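Local atomic coordinates of putative Lipoprotein (Clostridium perfringens, PDB entry 5J7R), a protein that is of unknown function but, as a putative lipoprotein with a sporulation and spore germination domain, may act at the cell envelope during sporulation or germination. Residues A[29-34]-A[43-48]; A[79-84]-A[96-101]; A[113-118]-A[152-157]. All coordinates share one frame; numbering follows the deposited sequence. Where two conformers were deposited one is given.

Contact 1: A[29-34]-A[43-48]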
ATOM      1  N   LEU A  29      10.707   5.620 -11.380  1.00 49.14           N
ATOM      2  CA  LEU A  29       9.864   6.246 -12.369  1.00 50.22           C
ATOM      3  C   LEU A  29      10.751   6.334 -13.590  1.00 52.37           C
ATOM      4  O   LEU A  29      11.889   6.804 -13.492  1.00 52.84           O
ATOM      5  CB  LEU A  29       9.434   7.645 -11.960  1.00 48.60           C
ATOM      6  CG  LEU A  29       8.523   7.746 -10.758  1.00 47.82           C
ATOM      7  CD1 LEU A  29       8.313   9.217 -10.448  1.00 47.66           C
ATOM      8  CD2 LEU A  29       7.188   7.043 -11.008  1.00 46.73           C
ATOM      9  N   TYR A  30      10.245   5.862 -14.723  1.00 54.07           N
ATOM     10  CA  TYR A  30      11.001   5.883 -15.962  1.00 55.32           C
ATOM     11  C   TYR A  30      10.551   7.012 -16.849  1.00 55.23           C
ATOM     12  O   TYR A  30       9.419   7.018 -17.321  1.00 57.43           O
ATOM     13  CB  TYR A  30      10.858   4.562 -16.701  1.00 56.08           C
ATOM     14  CG  TYR A  30      11.499   3.415 -15.984  1.00 58.06           C
ATOM     15  CD1 TYR A  30      10.813   2.714 -15.024  1.00 59.26           C
ATOM     16  CD2 TYR A  30      12.812   3.025 -16.277  1.00 63.36           C
ATOM     17  CE1 TYR A  30      11.394   1.655 -14.360  1.00 64.57           C
ATOM     18  CE2 TYR A  30      13.404   1.955 -15.625  1.00 63.44           C
ATOM     19  CZ  TYR A  30      12.685   1.272 -14.664  1.00 65.19           C
ATOM     20  OH  TYR A  30      13.240   0.220 -13.984  1.00 66.39           O
ATOM     21  N   PHE A  31      11.445   7.974 -17.051  1.00 57.03           N
ATOM     22  CA  PHE A  31      11.183   9.127 -17.905  1.00 58.88           C
ATOM     23  C   PHE A  31      12.003   9.043 -19.184  1.00 60.00           C
ATOM     24  O   PHE A  31      12.771   8.099 -19.381  1.00 63.33           O
ATOM     25  CB  PHE A  31      11.456  10.429 -17.158  1.00 56.28           C
ATOM     26  CG  PHE A  31      10.493  10.682 -16.047  1.00 58.28           C
ATOM     27  CD1 PHE A  31       9.220  11.172 -16.322  1.00 58.71           C
ATOM     28  CD2 PHE A  31      10.849  10.457 -14.725  1.00 57.25           C
ATOM     29  CE1 PHE A  31       8.320  11.407 -15.300  1.00 57.70           C
ATOM     30  CE2 PHE A  31       9.955  10.702 -13.700  1.00 55.76           C
ATOM     31  CZ  PHE A  31       8.692  11.179 -13.987  1.00 56.78           C
ATOM     32  N   ASP A  32      11.821  10.027 -20.056  1.00 63.72           N
ATOM     33  CA  ASP A  32      12.526  10.062 -21.333  1.00 69.58           C
ATOM     34  C   ASP A  32      13.973  10.551 -21.158  1.00 70.99           C
ATOM     35  O   ASP A  32      14.211  11.696 -20.760  1.00 71.03           O
ATOM     36  CB  ASP A  32      11.762  10.975 -22.306  1.00 71.88           C
ATOM     37  CG  ASP A  32      12.321  10.950 -23.715  1.00 73.44           C
ATOM     38  OD1 ASP A  32      13.200  10.121 -24.016  1.00 80.21           O
ATOM     39  OD2 ASP A  32      11.860  11.760 -24.543  1.00 79.15           O
ATOM     40  N   GLY A  33      14.928   9.670 -21.445  1.00 73.23           N
ATOM     41  CA  GLY A  33      16.363   9.994 -21.359  1.00 78.91           C
ATOM     42  C   GLY A  33      17.036   9.965 -22.731  1.00 79.98           C
ATOM     43  O   GLY A  33      18.244   9.735 -22.826  1.00 75.46           O
ATOM     44  N   THR A  34      16.256  10.227 -23.784  1.00 80.92           N
ATOM     45  CA  THR A  34      16.752  10.193 -25.167  1.00 83.85           C
ATOM     46  C   THR A  34      17.638  11.382 -25.600  1.00 87.47           C
ATOM     47  O   THR A  34      17.399  12.569 -25.294  1.00 88.98           O
ATOM     48  CB  THR A  34      15.573   9.957 -26.172  1.00 84.96           C
ATOM     49  OG1 THR A  34      14.912   8.709 -25.889  1.00 80.57           O
ATOM     50  CG2 THR A  34      16.067   9.927 -27.613  1.00 85.73           C
ATOM     51  N   GLU A  43      15.280   6.445 -18.675  1.00 66.95           N
ATOM     52  CA  GLU A  43      16.162   6.438 -17.500  1.00 70.36           C
ATOM     53  C   GLU A  43      15.320   6.525 -16.214  1.00 64.40           C
ATOM     54  O   GLU A  43      14.264   7.145 -16.184  1.00 61.02           O
ATOM     55  CB  GLU A  43      17.234   7.545 -17.611  1.00 77.41           C
ATOM     56  CG  GLU A  43      18.491   7.108 -18.331  1.00 87.77           C
ATOM     57  CD  GLU A  43      19.422   8.259 -18.633  1.00 93.72           C
ATOM     58  OE1 GLU A  43      20.058   8.267 -19.716  1.00 99.40           O
ATOM     59  OE2 GLU A  43      19.479   9.183 -17.800  1.00 98.80           O
ATOM     60  N   GLN A  44      15.781   5.859 -15.169  1.00 59.77           N
ATOM     61  CA  GLN A  44      15.080   5.842 -13.922  1.00 59.83           C
ATOM     62  C   GLN A  44      15.316   7.067 -13.078  1.00 58.58           C
ATOM     63  O   GLN A  44      16.379   7.661 -13.112  1.00 64.67           O
ATOM     64  CB  GLN A  44      15.581   4.676 -13.057  1.00 60.43           C
ATOM     65  CG  GLN A  44      15.406   3.282 -13.627  1.00 65.34           C
ATOM     66  CD  GLN A  44      16.067   2.213 -12.769  1.00 68.51           C
ATOM     67  OE1 GLN A  44      17.011   2.500 -12.040  1.00 78.75           O
ATOM     68  NE2 GLN A  44      15.598   0.972 -12.873  1.00 70.90           N
ATOM     69  N   GLN A  45      14.307   7.387 -12.283  1.00 59.91           N
ATOM     70  CA  GLN A  45      14.343   8.455 -11.287  1.00 56.47           C
ATOM     71  C   GLN A  45      13.689   7.794 -10.080  1.00 54.58           C
ATOM     72  O   GLN A  45      12.537   7.370 -10.144  1.00 53.71           O
ATOM     73  CB  GLN A  45      13.555   9.681 -11.699  1.00 56.82           C
ATOM     74  CG  GLN A  45      13.514  10.742 -10.612  1.00 59.78           C
ATOM     75  CD  GLN A  45      12.708  12.024 -10.955  1.00 62.68           C
ATOM     76  OE1 GLN A  45      11.823  12.352 -10.199  1.00 65.62           O
ATOM     77  NE2 GLN A  45      12.970  12.713 -12.092  1.00 64.92           N
ATOM     78  N   GLU A  46      14.406   7.696  -8.982  1.00 53.53           N
ATOM     79  CA  GLU A  46      13.842   7.039  -7.792  1.00 55.19           C
ATOM     80  C   GLU A  46      12.635   7.732  -7.128  1.00 53.38           C
ATOM     81  O   GLU A  46      12.554   8.951  -7.058  1.00 55.82           O
ATOM     82  CB  GLU A  46      14.982   6.862  -6.743  1.00 55.78           C
ATOM     83  CG  GLU A  46      14.531   6.331  -5.370  1.00 59.54           C
ATOM     84  CD  GLU A  46      15.605   6.339  -4.263  1.00 62.77           C
ATOM     85  OE1 GLU A  46      16.516   7.194  -4.296  1.00 63.98           O
ATOM     86  OE2 GLU A  46      15.513   5.517  -3.318  1.00 62.53           O
ATOM     87  N   ILE A  47      11.714   6.925  -6.610  1.00 53.28           N
ATOM     88  CA  ILE A  47      10.553   7.427  -5.866  1.00 51.94           C
ATOM     89  C   ILE A  47      10.347   6.532  -4.642  1.00 51.90           C
ATOM     90  O   ILE A  47      10.269   5.327  -4.767  1.00 53.70           O
ATOM     91  CB  ILE A  47       9.296   7.562  -6.782  1.00 51.93           C
ATOM     92  CG1 ILE A  47       8.108   8.205  -6.043  1.00 52.87           C
ATOM     93  CG2 ILE A  47       8.882   6.232  -7.410  1.00 48.42           C
ATOM     94  CD1 ILE A  47       7.046   8.756  -6.972  1.00 52.98           C
ATOM     95  N   LEU A  48      10.377   7.109  -3.442  1.00 50.38           N
ATOM     96  CA  LEU A  48      10.161   6.351  -2.251  1.00 50.56           C
ATOM     97  C   LEU A  48       8.691   6.579  -1.946  1.00 48.55           C
ATOM     98  O   LEU A  48       8.286   7.640  -1.472  1.00 49.33           O
ATOM     99  CB  LEU A  48      11.083   6.807  -1.134  1.00 51.59           C
ATOM    100  CG  LEU A  48      10.953   5.859   0.057  1.00 53.90           C
ATOM    101  CD1 LEU A  48      11.574   4.492  -0.209  1.00 52.65           C
ATOM    102  CD2 LEU A  48      11.643   6.490   1.226  1.00 59.70           C
TER

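Contact 2: A[79-84]-A[96-101]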
ATOM      1  N   LYS A  79     -18.417  18.860  -1.201  1.00 75.49           N
ATOM      2  CA  LYS A  79     -18.032  18.082  -2.379  1.00 80.71           C
ATOM      3  C   LYS A  79     -16.935  18.745  -3.221  1.00 78.17           C
ATOM      4  O   LYS A  79     -16.080  18.055  -3.777  1.00 73.70           O
ATOM      5  CB  LYS A  79     -19.262  17.719  -3.211  1.00 91.43           C
ATOM      6  CG  LYS A  79     -18.916  16.747  -4.346  1.00101.84           C
ATOM      7  CD  LYS A  79     -20.016  15.714  -4.588  1.00107.97           C
ATOM      8  CE  LYS A  79     -19.810  14.916  -5.853  1.00114.00           C
ATOM      9  NZ  LYS A  79     -20.953  14.004  -6.136  1.00118.28           N
ATOM     10  N   ASP A  80     -16.962  20.077  -3.292  1.00 77.35           N
ATOM     11  CA  ASP A  80     -15.952  20.829  -4.057  1.00 76.80           C
ATOM     12  C   ASP A  80     -14.584  20.932  -3.343  1.00 72.14           C
ATOM     13  O   ASP A  80     -13.635  21.470  -3.916  1.00 70.06           O
ATOM     14  CB  ASP A  80     -16.463  22.220  -4.498  1.00 81.20           C
ATOM     15  CG  ASP A  80     -16.919  23.097  -3.339  1.00 81.66           C
ATOM     16  OD1 ASP A  80     -16.913  22.648  -2.174  1.00 79.92           O
ATOM     17  OD2 ASP A  80     -17.317  24.250  -3.615  1.00 89.46           O
ATOM     18  N   THR A  81     -14.490  20.419  -2.109  1.00 63.81           N
ATOM     19  CA  THR A  81     -13.228  20.422  -1.357  1.00 65.66           C
ATOM     20  C   THR A  81     -12.181  19.649  -2.135  1.00 64.29           C
ATOM     21  O   THR A  81     -12.485  18.662  -2.801  1.00 67.88           O
ATOM     22  CB  THR A  81     -13.369  19.762   0.040  1.00 64.14           C
ATOM     23  OG1 THR A  81     -14.382  20.443   0.792  1.00 70.64           O
ATOM     24  CG2 THR A  81     -12.054  19.803   0.822  1.00 58.86           C
ATOM     25  N   LYS A  82     -10.943  20.098  -2.040  1.00 66.34           N
ATOM     26  CA  LYS A  82      -9.856  19.468  -2.741  1.00 69.57           C
ATOM     27  C   LYS A  82      -8.721  19.199  -1.792  1.00 64.01           C
ATOM     28  O   LYS A  82      -8.387  20.048  -0.977  1.00 59.05           O
ATOM     29  CB  LYS A  82      -9.366  20.393  -3.841  1.00 78.57           C
ATOM     30  CG  LYS A  82     -10.434  20.692  -4.907  1.00 88.35           C
ATOM     31  CD  LYS A  82      -9.873  21.596  -5.991  1.00 98.43           C
ATOM     32  CE  LYS A  82     -10.941  22.200  -6.881  1.00104.88           C
ATOM     33  NZ  LYS A  82     -10.366  22.937  -8.041  1.00110.08           N
ATOM     34  N   LEU A  83      -8.136  18.014  -1.903  1.00 61.50           N
ATOM     35  CA  LEU A  83      -7.007  17.647  -1.068  1.00 60.08           C
ATOM     36  C   LEU A  83      -5.727  18.196  -1.725  1.00 60.92           C
ATOM     37  O   LEU A  83      -5.328  17.739  -2.789  1.00 63.75           O
ATOM     38  CB  LEU A  83      -6.939  16.127  -0.918  1.00 55.77           C
ATOM     39  CG  LEU A  83      -5.807  15.575  -0.058  1.00 54.39           C
ATOM     40  CD1 LEU A  83      -5.865  16.101   1.358  1.00 52.73           C
ATOM     41  CD2 LEU A  83      -5.885  14.075  -0.047  1.00 54.45           C
ATOM     42  N   LEU A  84      -5.105  19.191  -1.100  1.00 62.07           N
ATOM     43  CA  LEU A  84      -3.888  19.794  -1.640  1.00 63.98           C
ATOM     44  C   LEU A  84      -2.693  18.887  -1.410  1.00 62.88           C
ATOM     45  O   LEU A  84      -1.870  18.700  -2.306  1.00 64.32           O
ATOM     46  CB  LEU A  84      -3.650  21.173  -1.029  1.00 65.58           C
ATOM     47  CG  LEU A  84      -4.751  22.207  -1.300  1.00 68.12           C
ATOM     48  CD1 LEU A  84      -4.447  23.490  -0.544  1.00 67.44           C
ATOM     49  CD2 LEU A  84      -4.920  22.488  -2.786  1.00 70.29           C
ATOM     50  N   ASN A  96      -3.898  18.674   4.387  1.00 57.06           N
ATOM     51  CA  ASN A  96      -3.949  19.997   3.806  1.00 55.74           C
ATOM     52  C   ASN A  96      -5.079  20.107   2.794  1.00 53.56           C
ATOM     53  O   ASN A  96      -5.003  19.541   1.708  1.00 55.17           O
ATOM     54  CB  ASN A  96      -2.605  20.290   3.154  1.00 58.34           C
ATOM     55  CG  ASN A  96      -2.506  21.698   2.631  1.00 63.40           C
ATOM     56  OD1 ASN A  96      -3.236  22.597   3.070  1.00 61.47           O
ATOM     57  ND2 ASN A  96      -1.578  21.915   1.713  1.00 65.52           N
ATOM     58  N   LEU A  97      -6.105  20.878   3.147  1.00 55.75           N
ATOM     59  CA  LEU A  97      -7.293  21.055   2.305  1.00 57.45           C
ATOM     60  C   LEU A  97      -7.330  22.430   1.668  1.00 59.01           C
ATOM     61  O   LEU A  97      -6.571  23.313   2.044  1.00 63.48           O
ATOM     62  CB  LEU A  97      -8.556  20.860   3.156  1.00 56.46           C
ATOM     63  CG  LEU A  97      -8.648  19.534   3.931  1.00 56.86           C
ATOM     64  CD1 LEU A  97      -9.857  19.540   4.850  1.00 59.00           C
ATOM     65  CD2 LEU A  97      -8.683  18.324   3.002  1.00 55.49           C
ATOM     66  N   SER A  98      -8.213  22.593   0.688  1.00 60.60           N
ATOM     67  CA  SER A  98      -8.386  23.870  -0.000  1.00 65.09           C
ATOM     68  C   SER A  98      -9.369  24.738   0.788  1.00 68.33           C
ATOM     69  O   SER A  98      -9.981  24.278   1.764  1.00 68.22           O
ATOM     70  CB  SER A  98      -8.919  23.648  -1.414  1.00 67.32           C
ATOM     71  OG  SER A  98     -10.183  23.007  -1.392  1.00 68.38           O
ATOM     72  N   LYS A  99      -9.523  25.987   0.356  1.00 73.46           N
ATOM     73  CA  LYS A  99     -10.436  26.957   0.988  1.00 76.85           C
ATOM     74  C   LYS A  99     -11.916  26.494   1.023  1.00 73.94           C
ATOM     75  O   LYS A  99     -12.665  26.878   1.921  1.00 76.29           O
ATOM     76  CB  LYS A  99     -10.321  28.297   0.248  1.00 85.85           C
ATOM     77  CG  LYS A  99     -11.195  29.439   0.734  1.00 96.77           C
ATOM     78  CD  LYS A  99     -11.076  30.636  -0.210  1.00107.60           C
ATOM     79  CE  LYS A  99     -11.820  31.881   0.255  1.00112.75           C
ATOM     80  NZ  LYS A  99     -11.432  33.090  -0.535  1.00119.86           N
ATOM     81  N   GLU A 100     -12.326  25.669   0.057  1.00 72.34           N
ATOM     82  CA  GLU A 100     -13.716  25.167  -0.014  1.00 70.39           C
ATOM     83  C   GLU A 100     -14.149  24.383   1.230  1.00 65.08           C
ATOM     84  O   GLU A 100     -15.334  24.262   1.489  1.00 69.12           O
ATOM     85  CB  GLU A 100     -13.949  24.305  -1.267  1.00 70.60           C
ATOM     86  CG  GLU A 100     -13.951  25.052  -2.602  1.00 77.88           C
ATOM     87  CD  GLU A 100     -12.601  25.617  -3.019  1.00 79.49           C
ATOM     88  OE1 GLU A 100     -12.602  26.564  -3.821  1.00 88.20           O
ATOM     89  OE2 GLU A 100     -11.544  25.132  -2.544  1.00 81.39           O
ATOM     90  N   ALA A 101     -13.190  23.863   1.989  1.00 62.71           N
ATOM     91  CA  ALA A 101     -13.498  23.103   3.206  1.00 63.02           C
ATOM     92  C   ALA A 101     -14.056  23.970   4.329  1.00 63.99           C
ATOM     93  O   ALA A 101     -14.727  23.462   5.221  1.00 59.89           O
ATOM     94  CB  ALA A 101     -12.259  22.365   3.696  1.00 61.64           C
TER

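Contact 3: A[113-118]-A[152-157]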
ATOM      1  N   THR A 113     -17.878  15.824  11.593  1.00 59.67           N
ATOM      2  CA  THR A 113     -16.843  15.931  10.577  1.00 55.97           C
ATOM      3  C   THR A 113     -15.475  15.602  11.156  1.00 55.94           C
ATOM      4  O   THR A 113     -14.760  14.757  10.619  1.00 55.54           O
ATOM      5  CB  THR A 113     -16.806  17.339   9.963  1.00 59.32           C
ATOM      6  OG1 THR A 113     -17.999  17.553   9.207  1.00 56.77           O
ATOM      7  CG2 THR A 113     -15.596  17.511   9.038  1.00 60.37           C
ATOM      8  N   LEU A 114     -15.118  16.253  12.257  1.00 56.59           N
ATOM      9  CA  LEU A 114     -13.818  16.009  12.889  1.00 56.98           C
ATOM     10  C   LEU A 114     -13.700  14.567  13.409  1.00 58.68           C
ATOM     11  O   LEU A 114     -12.648  13.938  13.261  1.00 66.15           O
ATOM     12  CB  LEU A 114     -13.547  17.032  13.997  1.00 56.66           C
ATOM     13  CG  LEU A 114     -13.635  18.509  13.567  1.00 58.22           C
ATOM     14  CD1 LEU A 114     -13.308  19.409  14.752  1.00 61.15           C
ATOM     15  CD2 LEU A 114     -12.740  18.849  12.384  1.00 58.58           C
ATOM     16  N   GLU A 115     -14.771  14.042  13.998  1.00 59.88           N
ATOM     17  CA  GLU A 115     -14.755  12.664  14.495  1.00 61.28           C
ATOM     18  C   GLU A 115     -14.672  11.667  13.328  1.00 58.39           C
ATOM     19  O   GLU A 115     -14.038  10.622  13.457  1.00 58.23           O
ATOM     20  CB  GLU A 115     -15.973  12.359  15.371  1.00 63.73           C
ATOM     21  CG  GLU A 115     -15.970  13.087  16.709  1.00 69.21           C
ATOM     22  CD  GLU A 115     -17.182  12.782  17.584  1.00 72.50           C
ATOM     23  OE1 GLU A 115     -18.141  12.185  17.073  1.00 78.02           O
ATOM     24  OE2 GLU A 115     -17.190  13.157  18.781  1.00 76.46           O
ATOM     25  N   GLY A 116     -15.309  12.001  12.202  1.00 53.51           N
ATOM     26  CA  GLY A 116     -15.297  11.146  11.007  1.00 53.09           C
ATOM     27  C   GLY A 116     -13.921  11.057  10.351  1.00 47.03           C
ATOM     28  O   GLY A 116     -13.491   9.986   9.937  1.00 43.54           O
ATOM     29  N   ILE A 117     -13.233  12.190  10.275  1.00 47.18           N
ATOM     30  CA  ILE A 117     -11.894  12.244   9.712  1.00 49.22           C
ATOM     31  C   ILE A 117     -10.951  11.430  10.616  1.00 49.41           C
ATOM     32  O   ILE A 117     -10.209  10.582  10.133  1.00 50.32           O
ATOM     33  CB  ILE A 117     -11.410  13.698   9.543  1.00 49.46           C
ATOM     34  CG1 ILE A 117     -12.305  14.414   8.526  1.00 50.46           C
ATOM     35  CG2 ILE A 117      -9.969  13.740   9.038  1.00 50.54           C
ATOM     36  CD1 ILE A 117     -12.063  15.907   8.409  1.00 51.17           C
ATOM     37  N   ILE A 118     -11.017  11.673  11.919  1.00 52.14           N
ATOM     38  CA  ILE A 118     -10.178  10.961  12.892  1.00 53.07           C
ATOM     39  C   ILE A 118     -10.432   9.471  12.886  1.00 52.32           C
ATOM     40  O   ILE A 118      -9.492   8.684  12.828  1.00 54.90           O
ATOM     41  CB  ILE A 118     -10.366  11.519  14.317  1.00 56.77           C
ATOM     42  CG1 ILE A 118      -9.734  12.912  14.384  1.00 62.34           C
ATOM     43  CG2 ILE A 118      -9.695  10.620  15.358  1.00 57.77           C
ATOM     44  CD1 ILE A 118      -9.903  13.618  15.712  1.00 67.84           C
ATOM     45  N   PHE A 152      -4.633  17.339  16.885  1.00 80.47           N
ATOM     46  CA  PHE A 152      -5.589  16.789  17.855  1.00 80.61           C
ATOM     47  C   PHE A 152      -6.016  15.365  17.526  1.00 79.42           C
ATOM     48  O   PHE A 152      -5.969  14.940  16.370  1.00 78.72           O
ATOM     49  CB  PHE A 152      -6.832  17.692  17.955  1.00 79.21           C
ATOM     50  CG  PHE A 152      -7.607  17.818  16.671  1.00 75.98           C
ATOM     51  CD1 PHE A 152      -7.247  18.757  15.720  1.00 74.24           C
ATOM     52  CD2 PHE A 152      -8.702  17.005  16.418  1.00 76.41           C
ATOM     53  CE1 PHE A 152      -7.942  18.868  14.526  1.00 73.08           C
ATOM     54  CE2 PHE A 152      -9.409  17.116  15.229  1.00 73.84           C
ATOM     55  CZ  PHE A 152      -9.029  18.051  14.282  1.00 73.87           C
ATOM     56  N   GLY A 153      -6.420  14.641  18.568  1.00 81.68           N
ATOM     57  CA  GLY A 153      -6.896  13.263  18.461  1.00 82.39           C
ATOM     58  C   GLY A 153      -8.348  13.226  18.904  1.00 84.47           C
ATOM     59  O   GLY A 153      -8.952  14.277  19.126  1.00 83.13           O
ATOM     60  N   LYS A 154      -8.907  12.021  19.020  1.00 88.65           N
ATOM     61  CA  LYS A 154     -10.308  11.832  19.438  1.00 94.15           C
ATOM     62  C   LYS A 154     -10.574  12.468  20.809  1.00 99.15           C
ATOM     63  O   LYS A 154     -11.522  13.243  20.970  1.00 97.77           O
ATOM     64  CB  LYS A 154     -10.651  10.329  19.502  1.00100.14           C
ATOM     65  CG  LYS A 154     -12.135  10.021  19.821  1.00106.23           C
ATOM     66  CD  LYS A 154     -13.101  10.313  18.689  1.00107.17           C
ATOM     67  CE  LYS A 154     -12.934   9.359  17.512  1.00106.95           C
ATOM     68  NZ  LYS A 154     -13.876   9.666  16.402  1.00102.54           N
ATOM     69  N   GLU A 155      -9.719  12.135  21.780  0.50103.09           N
ATOM     70  CA  GLU A 155      -9.822  12.639  23.163  0.50108.65           C
ATOM     71  C   GLU A 155      -9.860  14.165  23.279  0.50107.20           C
ATOM     72  O   GLU A 155     -10.560  14.711  24.125  0.50108.96           O
ATOM     73  CB  GLU A 155      -8.631  12.145  23.997  0.50112.91           C
ATOM     74  CG  GLU A 155      -8.497  10.634  24.102  0.50115.35           C
ATOM     75  CD  GLU A 155      -9.690   9.986  24.775  0.50119.62           C
ATOM     76  OE1 GLU A 155      -9.761   8.739  24.789  0.50121.28           O
ATOM     77  OE2 GLU A 155     -10.558  10.722  25.289  0.50123.11           O
ATOM     78  N   ASP A 156      -9.098  14.838  22.425  1.00103.72           N
ATOM     79  CA  ASP A 156      -9.009  16.298  22.437  1.00102.17           C
ATOM     80  C   ASP A 156     -10.218  17.065  21.886  1.00 99.29           C
ATOM     81  O   ASP A 156     -10.309  18.261  22.115  1.00 99.02           O
ATOM     82  CB  ASP A 156      -7.776  16.719  21.621  1.00 99.71           C
ATOM     83  CG  ASP A 156      -6.479  16.069  22.113  1.00101.82           C
ATOM     84  OD1 ASP A 156      -6.313  15.888  23.338  1.00105.57           O
ATOM     85  OD2 ASP A 156      -5.617  15.757  21.256  1.00 97.01           O
ATOM     86  N   ILE A 157     -11.140  16.400  21.186  1.00 98.20           N
ATOM     87  CA  ILE A 157     -12.293  17.099  20.565  1.00 99.15           C
ATOM     88  C   ILE A 157     -13.176  17.929  21.514  1.00101.49           C
ATOM     89  O   ILE A 157     -13.407  19.112  21.240  1.00100.92           O
ATOM     90  CB  ILE A 157     -13.154  16.157  19.678  1.00101.38           C
ATOM     91  CG1 ILE A 157     -12.311  15.613  18.516  1.00 99.83           C
ATOM     92  CG2 ILE A 157     -14.366  16.902  19.119  1.00100.26           C
ATOM     93  CD1 ILE A 157     -13.025  14.599  17.647  1.00100.16           C
TER

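Contact 1: A[29-34]-A[43-48]
Leu29, Tyr30 and Phe31 pair with Gln45, Gln44 and Glu43 as the antiparallel ladder of a beta hairpin, between strands 24-32 and 42-50, about 27 Å from centre of contact to centre of chain. Leu29 and Gln45 form a hydrogen-bonded pair, in which Leu29 N reaches Gln45 O and Gln45 N reaches Leu29 O, each at 2.8 Å. Phe31 and Glu43 repeat the pattern with two longer bonds, whereas Tyr30 and Gln44 between them form a non-hydrogen-bonded pair, their CA atoms 4.6 Å apart. The short strand segments meet at 138° between their directions, well short of antiparallel, consistent with a marked twist.

On one face, Tyr30 and Gln44 run alongside each other in the same direction. Gln44 is extended beyond CG, and its NE2 donates to Tyr30 OH at 2.7 Å, with the hydroxyl oxygen close to the amide plane and the ring turned 65° from that plane. On the opposite face, which Leu29 and Phe31 share with Gln45 and Glu43, Leu29 CG rests against Ile47 CG2 at 3.7 Å, and Leu29 CD1 meets Ile47 CD1 at the same distance. At the end of strand 24-32, Asp32 OD1 accepts from Thr34 N and Thr34 OG1, while OD2 makes a salt bridge to Lys109 of a second subunit. Thr120 of that subunit bonds to Tyr30 N, and its Ala74 packs on Phe31. The arrangement is that of a projecting two-stranded hairpin arm docked on a neighbouring subunit, its first strand leaving the ladder through an Asx turn.

Contact 2: A[79-84]-A[96-101]
Asn96 O receives the backbone N of Leu84 at 2.8 Å, and its side chain lies beside Leu84, with ND2 3.5 Å from Leu84 CB. The amide has its own polar partners: OD1 accepts from Asn136 N, and ND2 is hydrogen-bonded to Ser85 OG. Leu97 follows as the non-hydrogen-bonded partner of Leu83, and its CD2 meets Leu83 CD1 at 3.9 Å. Helix 51-65 packs on Leu83 from outside the pair. Here the antiparallel hairpin of strands 83-89 and 92-97 reaches its open end, and strand 92-97 also runs parallel to 129-134 in the same sheet. Ser98 continues the pairing with both its backbone N and its hydroxyl. Its N gives a weak bond to Lys82 O, while OG, set between the backbone N and the carbonyl carbon (chi1 61°), accepts from Lys82 N at 3.1 Å. The same hydroxyl donates at 2.8 Å to the anti lone pair of Glu100 OE2. Glu100, in the 3-10 segment that follows, is bent at chi2; its CB lies 3.5 Å from Asp80 OD1, and the two side chains cross at about a right angle. Ala101 CB then meets Thr81 CG2 at 3.9 Å.

Contact 3: A[113-118]-A[152-157]
A type I turn, Lys154 to Ile157, in the C-terminal part of the chain packs with the residues just before it against one side of helix 107-121, where Leu114, Glu115 and Ile118 meet Phe152, Lys154 and Ile157. Ile118 lies at the middle of the contact. Its CG1 is anti to the carbonyl carbon (chi1 -71°), and the CD1 beyond it sits 3.6 Å from Phe152 CE2, also touching the backbone of Gly153. Ile157 CD1 approaches the same methyl at 3.8 Å from Ile118 CD1, so that this methyl meets the ring and the Ile157 methyl from two directions roughly at right angles. Leu114 adds its CD2, 4.2 Å from Phe152 CZ. Ile130 of strand 129-134 also packs on Ile118 and Phe152.

The outer part of the contact is more polar. Ile157 CD1 comes within 3.4 Å of Glu115 CG, touching only the aliphatic part of that side chain, whose OE2 is hydrogen-bonded to Gln111. Lys154 bends at chi2 and chi3, which turns CD and CE; its NZ then lies 3.1 Å from the backbone Glu115 O in a weak hydrogen bond, while its CE passes 4.1 Å from Ile118 CG2. Just before the turn, Gly153 N donates to Asp156 OD2 at 3.0 Å, linking the entry of the turn to its third residue. Ile42 of a second subunit packs on both Glu115 and Lys154, so these two side chains take part in a subunit interface.

The chemistry is thus mainly apolar docking, to which Lys154 adds a single weak polar link. Its NZ lies 5.0 Å from Glu115 OE1, too far for a salt bridge, though a longer-range attraction may add to the weak bond.

From the N terminus, contact 1 comes first, closing a loop of eight residues between its segments in the projecting hairpin. After helix 51-65 the chain reaches contact 2, which closes the eleven residues between its segments, nine of them strand, and brings together the open ends of hairpin 83-89/92-97. Helix 107-121 then supplies the first half of contact 3, which closes a longer loop of 33 residues including strand 129-134. The three are in series, none nesting in or crossing another. Contacts 2 and 3 lie in the body of the subunit, centres about 18 Å apart; contact 1 is about 40 Å from contact 3, centre to centre, yet both touch the second subunit.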